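Local coordinates for protein 26S proteasome regulatory subunit rpn10 (Schizosaccharomyces pombe, PDB 2X5N) that protects ubiquitin chains against disassembly by deubiquitinating enzymes as a subunit of the 26S proteasome regulatory complex, thereby promoting protein degradation, at residues 6-11 with 107-112; 11-16 with 81-86; 111-116 with 140-145; 166-171 with 182-187. All blocks are in the same frame, centred on the assembly; numbering follows the deposited sequence. Where two conformers were deposited one is given.

All four contacts belong to one VWA domain. Contacts 1 and 3 pair strand 106-113 with its two neighbours, 3-9 and 136-143; they share Ala111 and Phe112, and their centres lie about 11 Å apart. Contact 4 continues the sheet outward, because Val168 of edge strand 166-170 bonds to the backbone of Ile140 and His142. Contact 2 sits at the C-terminal ends of the strands, its centre about 14 Å from that of contact 1, with which it shares Asn11, and about 10 Å from that of contact 3. Asp10 is the hub there: its carboxylate bonds to Ser12 of contact 2 and to Gly114 and Ser115 of contact 3. Contacts 2 and 4 are farthest apart.

Contact 1. Residues 6-11 with 107-112; sequences MILIDN and QRIVAF
Leu8 and Phe112 meet through one carbonyl: Leu8 O accepts the backbone N-H of Phe112 nearly along the C=O axis, and it also lies in the plane of the aromatic ring, at its edge, 3.4 Å from Phe112 CD2. CG of the phenylalanine sits anti to the carbonyl carbon (chi1 -69°), which starts the ring off on the side of Leu8 O. The same edge takes in Ile7, whose CG2 is 4.2 Å from Phe112 CE2, while Ile9 CG2 approaches CD2 obliquely. On the face of the sheet that bears Leu8, Ile109 and Ala111, Leu8 CB rests 3.9 Å from Ala111 CB. The leucine's branch CD2 reaches Ile109 CG2 at 4.0 Å, the two side chains crossing obliquely. Ala93 of helix 86-98 touches Leu8 and Ile109, consistent with a small residue, Ala111, beside them.

The strands run parallel, 14° apart. Met6 N bonds to Arg108 O and Val110 N to Met6 O, and Leu8 N donates to Val110 O at 2.8 Å. Past the strand end, Asp10 lays its CB 3.6 Å from Phe112 O. Its CG stands anti to the backbone N (chi1 -172°), and the carboxylate is held by Gly114 N and the hydroxyls of Ser115 and Ser12. Apolar side chains thus line both faces of a buried parallel ladder, the aromatic ring on that of Ile7 and Val110. Its backbone groups are paired with each other and, for Ile7 and Ile9, with strand 47-52 and Ile53 just beyond it. The one acidic group sits where the strand gives out, among donors that would offset the cost of burying its charge.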
loop_
_atom_site.group_PDB
_atom_site.type_symbol
_atom_site.label_atom_id
_atom_site.label_comp_id
_atom_site.label_asym_id
_atom_site.label_seq_id
_atom_site.Cartn_x
_atom_site.Cartn_y
_atom_site.Cartn_z
ATOM N N MET A 6 4.967 -1.701 -5.302
ATOM C CA MET A 6 3.619 -2.214 -5.485
ATOM C C MET A 6 2.711 -1.541 -4.472
ATOM O O MET A 6 2.960 -1.630 -3.265
ATOM C CB MET A 6 3.550 -3.729 -5.307
ATOM C CG MET A 6 4.252 -4.538 -6.399
ATOM S SD MET A 6 3.607 -4.279 -8.050
ATOM C CE MET A 6 1.968 -4.769 -7.900
ATOM N N ILE A 7 1.684 -0.864 -4.977
ATOM C CA ILE A 7 0.687 -0.192 -4.162
ATOM C C ILE A 7 -0.545 -1.096 -4.072
ATOM O O ILE A 7 -1.105 -1.480 -5.078
ATOM C CB ILE A 7 0.327 1.218 -4.716
ATOM C CG1 ILE A 7 1.597 2.092 -4.803
ATOM C CG2 ILE A 7 -0.698 1.833 -3.812
ATOM C CD1 ILE A 7 1.449 3.392 -5.540
ATOM N N LEU A 8 -0.909 -1.451 -2.844
ATOM C CA LEU A 8 -1.967 -2.396 -2.560
ATOM C C LEU A 8 -3.138 -1.657 -1.939
ATOM O O LEU A 8 -3.018 -1.090 -0.838
ATOM C CB LEU A 8 -1.484 -3.460 -1.568
ATOM C CG LEU A 8 -0.742 -4.663 -2.165
ATOM C CD1 LEU A 8 0.409 -4.239 -3.096
ATOM C CD2 LEU A 8 -0.199 -5.560 -1.061
ATOM N N ILE A 9 -4.263 -1.664 -2.640
ATOM C CA ILE A 9 -5.474 -0.996 -2.163
ATOM C C ILE A 9 -6.424 -2.009 -1.553
ATOM O O ILE A 9 -6.536 -3.150 -2.008
ATOM C CB ILE A 9 -6.185 -0.164 -3.262
ATOM C CG1 ILE A 9 -6.620 -0.993 -4.485
ATOM C CG2 ILE A 9 -5.278 1.002 -3.660
ATOM C CD1 ILE A 9 -7.490 -0.215 -5.395
ATOM N N ASP A 10 -7.082 -1.575 -0.491
ATOM C CA ASP A 10 -8.120 -2.350 0.155
ATOM C C ASP A 10 -9.446 -2.018 -0.537
ATOM O O ASP A 10 -9.938 -0.885 -0.458
ATOM C CB ASP A 10 -8.125 -2.026 1.656
ATOM C CG ASP A 10 -9.045 -2.914 2.479
ATOM O OD1 ASP A 10 -9.996 -3.507 1.927
ATOM O OD2 ASP A 10 -8.804 -2.995 3.706
ATOM N N ASN A 11 -9.988 -2.997 -1.254
ATOM C CA ASN A 11 -11.328 -2.875 -1.857
ATOM C C ASN A 11 -12.303 -3.859 -1.221
ATOM O O ASN A 11 -13.192 -4.377 -1.905
ATOM C CB ASN A 11 -11.286 -3.062 -3.372
ATOM C CG ASN A 11 -10.845 -4.443 -3.774
ATOM O OD1 ASN A 11 -10.000 -5.041 -3.120
ATOM N ND2 ASN A 11 -11.387 -4.948 -4.888
ATOM N N GLN A 107 12.976 -2.988 -3.751
ATOM C CA GLN A 107 11.609 -3.484 -3.727
ATOM C C GLN A 107 10.837 -2.918 -2.548
ATOM O O GLN A 107 11.306 -2.954 -1.409
ATOM C CB GLN A 107 11.610 -5.003 -3.659
ATOM C CG GLN A 107 12.365 -5.678 -4.823
ATOM C CD GLN A 107 12.301 -7.183 -4.704
ATOM O OE1 GLN A 107 11.266 -7.766 -4.943
ATOM N NE2 GLN A 107 13.390 -7.808 -4.306
ATOM N N ARG A 108 9.645 -2.378 -2.844
ATOM C CA ARG A 108 8.814 -1.793 -1.796
ATOM C C ARG A 108 7.346 -2.126 -2.036
ATOM O O ARG A 108 6.877 -2.162 -3.175
ATOM C CB ARG A 108 8.994 -0.268 -1.739
ATOM C CG ARG A 108 8.118 0.443 -0.672
ATOM C CD ARG A 108 8.413 1.957 -0.582
ATOM N NE ARG A 108 9.753 2.162 -0.053
ATOM C CZ ARG A 108 10.082 2.103 1.227
ATOM N NH1 ARG A 108 9.160 2.011 2.169
ATOM N NH2 ARG A 108 11.355 2.150 1.560
ATOM N N ILE A 109 6.625 -2.299 -0.938
ATOM C CA ILE A 109 5.175 -2.414 -0.924
ATOM C C ILE A 109 4.610 -1.252 -0.122
ATOM O O ILE A 109 5.097 -0.961 0.962
ATOM C CB ILE A 109 4.738 -3.749 -0.259
ATOM C CG1 ILE A 109 5.232 -4.908 -1.125
ATOM C CG2 ILE A 109 3.221 -3.766 -0.049
ATOM C CD1 ILE A 109 5.045 -6.260 -0.481
ATOM N N VAL A 110 3.573 -0.590 -0.647
ATOM C CA VAL A 110 2.777 0.377 0.138
ATOM C C VAL A 110 1.357 -0.168 0.178
ATOM O O VAL A 110 0.742 -0.295 -0.865
ATOM C CB VAL A 110 2.802 1.799 -0.462
ATOM C CG1 VAL A 110 1.909 2.718 0.353
ATOM C CG2 VAL A 110 4.222 2.315 -0.457
ATOM N N ALA A 111 0.879 -0.546 1.361
ATOM C CA ALA A 111 -0.408 -1.197 1.490
ATOM C C ALA A 111 -1.349 -0.409 2.384
ATOM O O ALA A 111 -0.963 0.035 3.473
ATOM C CB ALA A 111 -0.241 -2.604 2.074
ATOM N N PHE A 112 -2.595 -0.316 1.951
ATOM C CA PHE A 112 -3.667 0.242 2.747
ATOM C C PHE A 112 -4.410 -0.877 3.469
ATOM O O PHE A 112 -4.722 -1.905 2.876
ATOM C CB PHE A 112 -4.665 0.958 1.854
ATOM C CG PHE A 112 -4.152 2.210 1.216
ATOM C CD1 PHE A 112 -4.468 3.455 1.747
ATOM C CD2 PHE A 112 -3.362 2.154 0.067
ATOM C CE1 PHE A 112 -4.034 4.620 1.139
ATOM C CE2 PHE A 112 -2.925 3.320 -0.540
ATOM C CZ PHE A 112 -3.273 4.554 -0.011
#

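Contact 2. Residues 11-16 with 81-86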
loop_
_atom_site.group_PDB
_atom_site.type_symbol
_atom_site.label_atom_id
_atom_site.label_comp_id
_atom_site.label_asym_id
_atom_site.label_seq_id
_atom_site.Cartn_x
_atom_site.Cartn_y
_atom_site.Cartn_z
ATOM N N ASN A 11 -9.988 -2.997 -1.254
ATOM C CA ASN A 11 -11.328 -2.875 -1.857
ATOM C C ASN A 11 -12.303 -3.859 -1.221
ATOM O O ASN A 11 -13.192 -4.377 -1.905
ATOM C CB ASN A 11 -11.286 -3.062 -3.372
ATOM C CG ASN A 11 -10.845 -4.443 -3.774
ATOM O OD1 ASN A 11 -10.000 -5.041 -3.120
ATOM N ND2 ASN A 11 -11.387 -4.948 -4.888
ATOM N N SER A 12 -12.152 -4.096 0.090
ATOM C CA SER A 12 -13.108 -4.914 0.835
ATOM C C SER A 12 -14.370 -4.135 1.186
ATOM O O SER A 12 -14.427 -2.908 1.059
ATOM C CB SER A 12 -12.486 -5.462 2.122
ATOM O OG SER A 12 -12.414 -4.472 3.125
ATOM N N GLU A 13 -15.384 -4.858 1.666
ATOM C CA GLU A 13 -16.641 -4.250 2.071
ATOM C C GLU A 13 -16.452 -3.236 3.216
ATOM O O GLU A 13 -17.267 -2.342 3.373
ATOM C CB GLU A 13 -17.668 -5.312 2.461
ATOM C CG GLU A 13 -17.274 -6.145 3.668
ATOM C CD GLU A 13 -18.133 -7.362 3.869
ATOM O OE1 GLU A 13 -19.315 -7.355 3.475
ATOM O OE2 GLU A 13 -17.619 -8.339 4.445
ATOM N N TRP A 14 -15.360 -3.360 3.969
ATOM C CA TRP A 14 -15.087 -2.434 5.073
ATOM C C TRP A 14 -14.819 -1.016 4.562
ATOM O O TRP A 14 -14.916 -0.050 5.305
ATOM C CB TRP A 14 -13.891 -2.938 5.886
ATOM C CG TRP A 14 -14.220 -4.170 6.652
ATOM C CD1 TRP A 14 -14.352 -5.435 6.157
ATOM C CD2 TRP A 14 -14.500 -4.243 8.036
ATOM N NE1 TRP A 14 -14.699 -6.288 7.160
ATOM C CE2 TRP A 14 -14.800 -5.583 8.327
ATOM C CE3 TRP A 14 -14.515 -3.307 9.067
ATOM C CZ2 TRP A 14 -15.107 -6.016 9.618
ATOM C CZ3 TRP A 14 -14.829 -3.738 10.350
ATOM C CH2 TRP A 14 -15.117 -5.074 10.605
ATOM N N MET A 15 -14.472 -0.896 3.291
ATOM C CA MET A 15 -14.067 0.371 2.723
ATOM C C MET A 15 -15.268 1.204 2.233
ATOM O O MET A 15 -15.085 2.315 1.792
ATOM C CB MET A 15 -13.036 0.117 1.606
ATOM C CG MET A 15 -11.791 -0.599 2.120
ATOM S SD MET A 15 -10.813 0.401 3.284
ATOM C CE MET A 15 -9.998 1.539 2.170
ATOM N N ILE A 16 -16.452 0.590 2.289
ATOM C CA ILE A 16 -17.712 1.267 2.037
ATOM C C ILE A 16 -18.167 1.816 3.382
ATOM O O ILE A 16 -19.118 1.364 4.003
ATOM C CB ILE A 16 -18.776 0.315 1.494
ATOM C CG1 ILE A 16 -18.226 -0.513 0.326
ATOM C CG2 ILE A 16 -20.006 1.101 1.046
ATOM C CD1 ILE A 16 -19.093 -1.727 -0.047
ATOM N N ARG A 81 -16.092 -4.699 -2.130
ATOM C CA ARG A 81 -16.962 -5.680 -1.486
ATOM C C ARG A 81 -16.111 -6.830 -0.963
ATOM O O ARG A 81 -14.915 -6.892 -1.224
ATOM C CB ARG A 81 -17.981 -6.230 -2.500
ATOM C CG ARG A 81 -17.310 -7.023 -3.622
ATOM C CD ARG A 81 -18.311 -7.581 -4.624
ATOM N NE ARG A 81 -19.353 -8.383 -3.984
ATOM C CZ ARG A 81 -19.196 -9.632 -3.565
ATOM N NH1 ARG A 81 -18.029 -10.253 -3.698
ATOM N NH2 ARG A 81 -20.221 -10.263 -3.003
ATOM N N GLY A 82 -16.732 -7.750 -0.238
ATOM C CA GLY A 82 -16.017 -8.950 0.168
ATOM C C GLY A 82 -14.920 -8.757 1.200
ATOM O O GLY A 82 -14.824 -7.714 1.844
ATOM N N ASN A 83 -14.133 -9.810 1.392
ATOM C CA ASN A 83 -13.107 -9.858 2.426
ATOM C C ASN A 83 -11.754 -9.387 1.944
ATOM O O ASN A 83 -11.411 -9.534 0.765
ATOM C CB ASN A 83 -12.897 -11.305 2.897
ATOM C CG ASN A 83 -14.136 -11.916 3.476
ATOM O OD1 ASN A 83 -14.905 -11.242 4.126
ATOM N ND2 ASN A 83 -14.336 -13.197 3.232
ATOM N N ALA A 84 -10.971 -8.852 2.876
ATOM C CA ALA A 84 -9.587 -8.500 2.611
ATOM C C ALA A 84 -8.685 -9.668 2.966
ATOM O O ALA A 84 -8.896 -10.341 3.982
ATOM C CB ALA A 84 -9.205 -7.286 3.416
ATOM N N LYS A 85 -7.646 -9.845 2.159
ATOM C CA LYS A 85 -6.679 -10.917 2.337
ATOM C C LYS A 85 -5.290 -10.310 2.380
ATOM O O LYS A 85 -4.540 -10.377 1.412
ATOM C CB LYS A 85 -6.778 -11.876 1.159
ATOM C CG LYS A 85 -8.185 -12.407 0.932
ATOM C CD LYS A 85 -8.560 -13.362 2.014
ATOM C CE LYS A 85 -9.904 -14.011 1.733
ATOM N NZ LYS A 85 -10.156 -15.109 2.705
ATOM N N PHE A 86 -4.950 -9.735 3.526
ATOM C CA PHE A 86 -3.718 -8.970 3.681
ATOM C C PHE A 86 -2.459 -9.797 3.386
ATOM O O PHE A 86 -1.629 -9.419 2.550
ATOM C CB PHE A 86 -3.635 -8.387 5.090
ATOM C CG PHE A 86 -2.351 -7.664 5.354
ATOM C CD1 PHE A 86 -2.129 -6.392 4.851
ATOM C CD2 PHE A 86 -1.350 -8.248 6.116
ATOM C CE1 PHE A 86 -0.924 -5.730 5.079
ATOM C CE2 PHE A 86 -0.157 -7.582 6.362
ATOM C CZ PHE A 86 0.045 -6.330 5.843
HETATM O O HOH W 1 -19.426 -7.798 0.526
HETATM O O HOH W 2 -15.175 -8.864 5.333
HETATM O O HOH W 3 -17.672 -10.723 2.731
#
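Asn11 and Arg81 begin a short exchange of backbone bonds between two loops. Arg81 N donates to Asn11 O at 2.9 Å, from well out of the carbonyl plane (31°), and two residues on Glu13 N returns a nearly straight bond (172°) to Gly82 O. This brings the CA atoms of Glu13 and Arg81 within 3.8 Å. Gly82 has a positive phi, which glycine adopts readily.

Ser12 packs its CB 3.3 Å from Gly82 O and 4.0 Å from Ala84 CB, a fit that a small residue on each side permits. Its OG, placed between the backbone N and the carbonyl carbon, accepts from Trp14 N at 3.3 Å in an ST turn and also bonds to Asp10.

Glu13 lays CG 3.4 Å from Gly82 O and runs on extended, alongside Asn83. The carboxylate and amide planes are 60° apart, and because OE2 and Asn83 OD1 are both acceptors, two waters donate to the pair and bridge it. One of these also accepts from Trp14 NE1, lying in the plane of the indole. A third water joins OE1 to Gly82 N.

In metal-binding VWA domains, the loop after the first strand carries an Asp-x-Ser-x-Ser motif. Asp10 and Ser12 match its start but Trp14 takes the last position, consistent with a MIDAS-like loop whose metal-binding motif is incomplete.

Contact 3. Residues 111-116 with 140-145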
loop_
_atom_site.group_PDB
_atom_site.type_symbol
_atom_site.label_atom_id
_atom_site.label_comp_id
_atom_site.label_asym_id
_atom_site.label_seq_id
_atom_site.Cartn_x
_atom_site.Cartn_y
_atom_site.Cartn_z
ATOM N N ALA A 111 0.879 -0.546 1.361
ATOM C CA ALA A 111 -0.408 -1.197 1.490
ATOM C C ALA A 111 -1.349 -0.409 2.384
ATOM O O ALA A 111 -0.963 0.035 3.473
ATOM C CB ALA A 111 -0.241 -2.604 2.074
ATOM N N PHE A 112 -2.595 -0.316 1.951
ATOM C CA PHE A 112 -3.667 0.242 2.747
ATOM C C PHE A 112 -4.410 -0.877 3.469
ATOM O O PHE A 112 -4.722 -1.905 2.876
ATOM C CB PHE A 112 -4.665 0.958 1.854
ATOM C CG PHE A 112 -4.152 2.210 1.216
ATOM C CD1 PHE A 112 -4.468 3.455 1.747
ATOM C CD2 PHE A 112 -3.362 2.154 0.067
ATOM C CE1 PHE A 112 -4.034 4.620 1.139
ATOM C CE2 PHE A 112 -2.925 3.320 -0.540
ATOM C CZ PHE A 112 -3.273 4.554 -0.011
ATOM N N VAL A 113 -4.698 -0.662 4.752
ATOM C CA VAL A 113 -5.496 -1.586 5.526
ATOM C C VAL A 113 -6.624 -0.807 6.196
ATOM O O VAL A 113 -6.390 0.053 7.047
ATOM C CB VAL A 113 -4.640 -2.287 6.601
ATOM C CG1 VAL A 113 -5.539 -3.169 7.507
ATOM C CG2 VAL A 113 -3.529 -3.109 5.943
ATOM N N GLY A 114 -7.852 -1.108 5.780
ATOM C CA GLY A 114 -9.057 -0.516 6.355
ATOM C C GLY A 114 -10.026 -1.574 6.815
ATOM O O GLY A 114 -11.214 -1.302 7.001
ATOM N N SER A 115 -9.493 -2.761 7.070
ATOM C CA SER A 115 -10.283 -3.934 7.393
ATOM C C SER A 115 -9.507 -4.794 8.383
ATOM O O SER A 115 -8.283 -4.762 8.419
ATOM C CB SER A 115 -10.518 -4.755 6.135
ATOM O OG SER A 115 -9.279 -4.957 5.498
ATOM N N PRO A 116 -10.211 -5.623 9.159
ATOM C CA PRO A 116 -9.514 -6.581 10.002
ATOM C C PRO A 116 -8.496 -7.461 9.321
ATOM O O PRO A 116 -8.812 -7.970 8.263
ATOM C CB PRO A 116 -10.609 -7.255 10.836
ATOM C CG PRO A 116 -11.805 -6.395 10.669
ATOM C CD PRO A 116 -11.671 -5.716 9.318
ATOM N N ILE A 140 2.656 0.772 5.630
ATOM C CA ILE A 140 1.239 0.477 5.794
ATOM C C ILE A 140 0.511 1.738 6.201
ATOM O O ILE A 140 0.933 2.430 7.117
ATOM C CB ILE A 140 1.004 -0.594 6.856
ATOM C CG1 ILE A 140 1.615 -1.927 6.401
ATOM C CG2 ILE A 140 -0.468 -0.751 7.146
ATOM C CD1 ILE A 140 1.575 -3.016 7.457
ATOM N N ILE A 141 -0.583 2.023 5.503
ATOM C CA ILE A 141 -1.492 3.129 5.834
ATOM C C ILE A 141 -2.705 2.451 6.457
ATOM O O ILE A 141 -3.443 1.753 5.774
ATOM C CB ILE A 141 -1.891 3.919 4.591
ATOM C CG1 ILE A 141 -0.645 4.567 3.967
ATOM C CG2 ILE A 141 -2.935 4.969 4.961
ATOM C CD1 ILE A 141 -0.798 4.971 2.501
ATOM N N HIS A 142 -2.869 2.634 7.765
ATOM C CA HIS A 142 -3.892 1.951 8.535
ATOM C C HIS A 142 -4.996 2.949 8.887
ATOM O O HIS A 142 -4.723 3.988 9.506
ATOM C CB HIS A 142 -3.254 1.376 9.798
ATOM C CG HIS A 142 -4.118 0.383 10.510
ATOM N ND1 HIS A 142 -3.922 0.052 11.831
ATOM C CD2 HIS A 142 -5.155 -0.378 10.080
ATOM C CE1 HIS A 142 -4.813 -0.858 12.192
ATOM N NE2 HIS A 142 -5.574 -1.134 11.145
ATOM N N ILE A 143 -6.222 2.630 8.480
ATOM C CA ILE A 143 -7.383 3.474 8.748
ATOM C C ILE A 143 -8.519 2.631 9.319
ATOM O O ILE A 143 -8.501 1.402 9.222
ATOM C CB ILE A 143 -7.853 4.205 7.454
ATOM C CG1 ILE A 143 -8.454 3.249 6.444
ATOM C CG2 ILE A 143 -6.712 5.058 6.916
ATOM C CD1 ILE A 143 -9.008 3.952 5.234
ATOM N N GLY A 144 -9.499 3.304 9.902
ATOM C CA GLY A 144 -10.712 2.646 10.351
ATOM C C GLY A 144 -10.721 2.375 11.828
ATOM O O GLY A 144 -10.532 3.286 12.639
ATOM N N GLU A 145 -10.919 1.109 12.158
ATOM C CA GLU A 145 -10.769 0.639 13.518
ATOM C C GLU A 145 -9.267 0.478 13.784
ATOM O O GLU A 145 -8.549 -0.261 13.066
ATOM C CB GLU A 145 -11.508 -0.689 13.679
ATOM C CG GLU A 145 -13.018 -0.566 13.514
ATOM C CD GLU A 145 -13.462 -0.120 12.118
ATOM O OE1 GLU A 145 -14.363 0.754 12.084
ATOM O OE2 GLU A 145 -12.928 -0.631 11.074
HETATM O O HOH W 4 -7.107 -3.523 10.840
#
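Ile141 lies beside Phe112, pointing the same way, and can be followed along the ring atom by atom. Its CB is 3.9 Å from Phe112 CD1. The branch CG2 stays close to CD1 and CE1 of the ring, above the plane but outside the ring. CG1, anti to the carbonyl carbon (chi1 -63°), leads the longer branch onward and touches Ile186 CD1 of the 182-187 loop. At the tip, on the same side of the plane, Ile141 CD1 lies over the face, offset toward the rim, 3.5 Å from Phe112 CE1 and nearly as close to CZ. It makes a CH-pi contact, 3.8 Å from the ring centroid and 26° off the normal. An alanine in place of Phe112 would probably leave the CD1 of Ile141 without its aromatic partner and open a gap beneath helix 24-42, whose Gln28, Thr31 and Val32 the ring touches.

The other face of the sheet carries Val113, whose CG2 meets Ile140 CG2 at 4.0 Å while CG1 packs against the His142 ring. The rim of that ring, at CD2, faces Val113 O in its plane, 3.3 Å away, and a water links His142 NE2 to Ser115 O. The same Val113 O accepts from Ile143 N, and the bonds Ile141 N to Ala111 O and Val113 N to Ile141 O complete the parallel ladder. Glycine suits position 114, for a beta carbon there would press on Ile143 CG1.

These adjacent parallel strands are joined through helix 121-133, a beta-alpha-beta crossover of the kind from which the Rossmann-like VWA fold is built.

Contact 4. Residues 166-171 with 182-187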
loop_
_atom_site.group_PDB
_atom_site.type_symbol
_atom_site.label_atom_id
_atom_site.label_comp_id
_atom_site.label_asym_id
_atom_site.label_seq_id
_atom_site.Cartn_x
_atom_site.Cartn_y
_atom_site.Cartn_z
ATOM N N HIS A 166 7.398 1.880 7.428
ATOM C CA HIS A 166 6.585 2.841 8.178
ATOM C C HIS A 166 5.171 2.355 8.380
ATOM O O HIS A 166 4.587 1.751 7.489
ATOM C CB HIS A 166 6.519 4.206 7.461
ATOM C CG HIS A 166 7.864 4.734 7.114
ATOM N ND1 HIS A 166 8.548 4.348 5.985
ATOM C CD2 HIS A 166 8.678 5.581 7.779
ATOM C CE1 HIS A 166 9.729 4.940 5.966
ATOM N NE2 HIS A 166 9.830 5.701 7.041
ATOM N N LEU A 167 4.648 2.645 9.558
ATOM C CA LEU A 167 3.234 2.494 9.849
ATOM C C LEU A 167 2.653 3.886 10.034
ATOM O O LEU A 167 3.081 4.638 10.925
ATOM C CB LEU A 167 3.034 1.668 11.110
ATOM C CG LEU A 167 1.579 1.528 11.550
ATOM C CD1 LEU A 167 0.722 0.849 10.512
ATOM C CD2 LEU A 167 1.532 0.764 12.859
ATOM N N VAL A 168 1.693 4.225 9.185
ATOM C CA VAL A 168 1.015 5.517 9.224
ATOM C C VAL A 168 -0.436 5.186 9.595
ATOM O O VAL A 168 -1.175 4.584 8.806
ATOM C CB VAL A 168 1.092 6.249 7.875
ATOM C CG1 VAL A 168 0.273 7.549 7.891
ATOM C CG2 VAL A 168 2.562 6.499 7.491
ATOM N N SER A 169 -0.864 5.608 10.782
ATOM C CA SER A 169 -2.174 5.247 11.314
ATOM C C SER A 169 -2.984 6.522 11.404
ATOM O O SER A 169 -2.576 7.442 12.104
ATOM C CB SER A 169 -2.008 4.638 12.709
ATOM O OG SER A 169 -1.196 3.490 12.672
ATOM N N ILE A 170 -4.130 6.565 10.728
ATOM C CA ILE A 170 -4.890 7.803 10.651
ATOM C C ILE A 170 -6.316 7.522 11.063
ATOM O O ILE A 170 -7.017 6.813 10.360
ATOM C CB ILE A 170 -4.940 8.330 9.222
ATOM C CG1 ILE A 170 -3.526 8.568 8.677
ATOM C CG2 ILE A 170 -5.765 9.613 9.152
ATOM C CD1 ILE A 170 -2.750 9.619 9.416
ATOM N N PRO A 171 -6.742 8.039 12.217
ATOM C CA PRO A 171 -8.139 7.946 12.619
ATOM C C PRO A 171 -9.156 8.641 11.765
ATOM O O PRO A 171 -8.766 9.533 11.014
ATOM C CB PRO A 171 -8.174 8.318 14.108
ATOM C CG PRO A 171 -6.769 8.708 14.462
ATOM C CD PRO A 171 -5.924 8.757 13.205
ATOM N N ASN A 182 0.090 12.697 3.115
ATOM C CA ASN A 182 1.112 13.529 2.501
ATOM C C ASN A 182 1.959 14.223 3.576
ATOM O O ASN A 182 3.129 14.509 3.334
ATOM C CB ASN A 182 0.493 14.554 1.547
ATOM C CG ASN A 182 1.522 15.227 0.658
ATOM O OD1 ASN A 182 2.409 14.590 0.135
ATOM N ND2 ASN A 182 1.386 16.530 0.474
ATOM N N GLN A 183 1.379 14.440 4.760
ATOM C CA GLN A 183 2.037 15.099 5.888
ATOM C C GLN A 183 2.790 14.113 6.782
ATOM O O GLN A 183 3.360 14.491 7.822
ATOM C CB GLN A 183 0.973 15.821 6.743
ATOM C CG GLN A 183 0.298 17.021 6.042
ATOM C CD GLN A 183 -1.060 17.417 6.648
ATOM O OE1 GLN A 183 -1.329 17.196 7.832
ATOM N NE2 GLN A 183 -1.916 18.016 5.824
ATOM N N SER A 184 2.767 12.844 6.397
ATOM C CA SER A 184 3.428 11.773 7.149
ATOM C C SER A 184 4.814 11.510 6.597
ATOM O O SER A 184 5.189 12.065 5.569
ATOM C CB SER A 184 2.608 10.481 7.074
ATOM O OG SER A 184 2.812 9.767 5.852
ATOM N N PRO A 185 5.564 10.597 7.237
ATOM C CA PRO A 185 6.867 10.221 6.692
ATOM C C PRO A 185 6.953 9.726 5.267
ATOM O O PRO A 185 7.997 9.765 4.632
ATOM C CB PRO A 185 7.499 9.299 7.756
ATOM C CG PRO A 185 6.759 9.602 9.004
ATOM C CD PRO A 185 5.339 9.974 8.552
ATOM N N ILE A 186 5.834 9.178 4.803
ATOM C CA ILE A 186 5.795 8.638 3.454
ATOM C C ILE A 186 5.218 9.601 2.433
ATOM O O ILE A 186 5.044 9.250 1.284
ATOM C CB ILE A 186 5.079 7.262 3.394
ATOM C CG1 ILE A 186 3.570 7.381 3.611
ATOM C CG2 ILE A 186 5.691 6.317 4.423
ATOM C CD1 ILE A 186 2.812 6.058 3.475
ATOM N N GLY A 187 4.947 10.834 2.847
ATOM C CA GLY A 187 4.416 11.819 1.940
ATOM C C GLY A 187 5.455 12.397 0.990
ATOM O O GLY A 187 6.618 12.030 0.984
#
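Val168 packs between Ser184 and Ile186, and with His166 and Ile186 it has the most surface buried by the contact. The valine points at the loop with both methyls, CG2 being 3.7 Å from Ser184 OG and CG1 3.8 Å from Ser184 CB, so that the serine nestles against the forked end. Val168 CG1 stands anti to the backbone N (chi1 175°), leaving CG2 to turn to Ile186, whose CD1 it meets at 4.0 Å.

Ile186 gives its other branch to His166. Its CG2 lies 3.8 Å from His166 CB and equally near CG and ND1, the two side chains sliding past each other in opposite directions. Pro185 CB approaches the ring obliquely, 3.9 Å from His166 CD2. The ring is held from turning by ND1, which is engaged with Asp139 in a hydrogen bond while CB, CG and CD2 pack on the loop.

The loop keeps its shape by its own bonds. Ser184 to Gly187 form a type I turn, closed by Gly187 N on Ser184 O at 3.0 Å, and proline fits its second position. Ser184 OG accepts from Ile186 N at 3.3 Å in an ST turn and bonds also to Val181 O. An alanine at Ser184 would probably cost the Ile186 N-H and Val181 O the serine hydroxyl and leave Val168 CG2 less well packed, making the turn less firmly held.

The contact lies on the edge strand 166-170, where the chain following helix 177-182 folds back over one face of the sheet. There Ile186 is wedged between Ile141 of strand 136-143, Val181 and Ile35 of helix 24-42.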